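Side-chain contact in transcriptional regulator URE2 (Saccharomyces cerevisiae, PDB 1K0D), which represses nitrogen-utilization genes when nitrogen is plentiful by holding GATA transcriptional activators in the cytoplasm, and reduces peroxide with glutathione as a homodimer of the GST superfamily: residues Asn232-Ile235 / Val240-Trp243. Numbering follows the deposited sequence.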
# COMPACT_ATOMS: atom_id res chain seq x y z
N ASN B 232 -0.04 -24.38 5.07
CA ASN B 232 -1.11 -24.83 5.97
C ASN B 232 -1.05 -23.96 7.22
O ASN B 232 -0.24 -24.21 8.12
CB ASN B 232 -0.88 -26.31 6.30
CG ASN B 232 -1.95 -26.90 7.20
OD1 ASN B 232 -1.98 -28.11 7.43
ND2 ASN B 232 -2.84 -26.06 7.72
N ILE B 233 -1.91 -22.95 7.29
CA ILE B 233 -1.94 -22.02 8.42
C ILE B 233 -2.25 -22.66 9.78
O ILE B 233 -1.59 -22.36 10.78
CB ILE B 233 -2.96 -20.89 8.17
CG1 ILE B 233 -2.48 -20.00 7.01
CG2 ILE B 233 -3.13 -20.04 9.43
CD1 ILE B 233 -3.51 -18.97 6.58
N LYS B 234 -3.25 -23.53 9.81
CA LYS B 234 -3.66 -24.21 11.04
C LYS B 234 -2.50 -24.92 11.72
O LYS B 234 -2.39 -24.92 12.95
CB LYS B 234 -4.78 -25.20 10.72
CG LYS B 234 -5.29 -26.01 11.91
CD LYS B 234 -6.48 -26.86 11.50
CE LYS B 234 -6.87 -27.85 12.59
NZ LYS B 234 -7.26 -27.17 13.85
N ILE B 235 -1.62 -25.52 10.93
CA ILE B 235 -0.49 -26.26 11.49
C ILE B 235 0.79 -25.43 11.56
O ILE B 235 1.54 -25.52 12.54
CB ILE B 235 -0.20 -27.52 10.65
CG1 ILE B 235 -1.44 -28.42 10.65
CG2 ILE B 235 1.01 -28.26 11.22
CD1 ILE B 235 -1.30 -29.64 9.78
N VAL B 240 -2.02 -17.28 14.04
CA VAL B 240 -2.70 -16.71 12.88
C VAL B 240 -3.99 -17.48 12.66
O VAL B 240 -5.00 -16.92 12.22
CB VAL B 240 -1.84 -16.80 11.60
CG1 VAL B 240 -2.66 -16.40 10.38
CG2 VAL B 240 -0.62 -15.90 11.73
N TYR B 241 -3.97 -18.76 13.00
CA TYR B 241 -5.15 -19.60 12.83
C TYR B 241 -6.31 -19.16 13.72
O TYR B 241 -7.43 -18.99 13.23
CB TYR B 241 -4.82 -21.06 13.11
CG TYR B 241 -5.99 -21.98 12.84
CD1 TYR B 241 -6.43 -22.21 11.55
CD2 TYR B 241 -6.70 -22.56 13.90
CE1 TYR B 241 -7.55 -22.99 11.29
CE2 TYR B 241 -7.82 -23.35 13.66
CZ TYR B 241 -8.24 -23.56 12.35
OH TYR B 241 -9.36 -24.31 12.10
N LYS B 242 -6.05 -18.97 15.01
CA LYS B 242 -7.11 -18.55 15.94
C LYS B 242 -7.66 -17.19 15.51
O LYS B 242 -8.87 -16.98 15.43
CB LYS B 242 -6.57 -18.41 17.37
CG LYS B 242 -5.95 -19.65 17.98
CD LYS B 242 -5.63 -19.36 19.44
CE LYS B 242 -4.58 -20.31 20.00
NZ LYS B 242 -3.25 -20.02 19.41
N TRP B 243 -6.73 -16.28 15.27
CA TRP B 243 -6.99 -14.91 14.84
C TRP B 243 -7.93 -14.88 13.63
O TRP B 243 -8.96 -14.20 13.65
CB TRP B 243 -5.63 -14.30 14.52
CG TRP B 243 -5.58 -12.93 13.96
CD1 TRP B 243 -5.91 -11.77 14.59
CD2 TRP B 243 -5.00 -12.56 12.71
NE1 TRP B 243 -5.56 -10.69 13.82
CE2 TRP B 243 -5.00 -11.15 12.66
CE3 TRP B 243 -4.48 -13.28 11.63
CZ2 TRP B 243 -4.48 -10.44 11.56
CZ3 TRP B 243 -3.97 -12.58 10.54
CH2 TRP B 243 -3.98 -11.17 10.52
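V240 meets I233 where two consecutive helices of the all-helical GST C-terminal domain pack together. The short helix 233-236, with N232 at its N-cap, is separated from helix 238-248 by a single residue. The two meet through I233 and K234 on one side and V240 and Y241 on the other. CG1 of V240 touches I233 CG2 at 3.8 Å, and the two side chains cross at about a right angle. V240 also packs on V165 and L169 of helix 148-176, while I233 reaches V226 and N223. The backbone N of V240 is hydrogen-bonded to the E166 carboxylate.

Y241 makes the largest share of the contact. Its CG is anti to the backbone N (chi1 -176°), which lays the ring alongside K234, both side chains pointing the same way. I233 CG2 sits near the ring plane at its edge, 4.2 Å from Y241 CB. K234 takes one face. Its CB lies 3.5 Å from Y241 CD1. Further out, its chain is extended through CG and CD and follows the ring toward the hydroxyl. It then bends at the last torsion (chi4 60°), which places NZ 3.9 Å from Y241 CE2. Y241 OH is hydrogen-bonded to K245 NZ, one turn further along the same helix.

Burial falls off across the contact: V240 is buried, I233 and Y241 are partly exposed, and K234 is exposed. Over the ring, K234 CG makes a CH-pi contact, 3.8 Å from the Y241 ring centroid and only 10° off the ring normal.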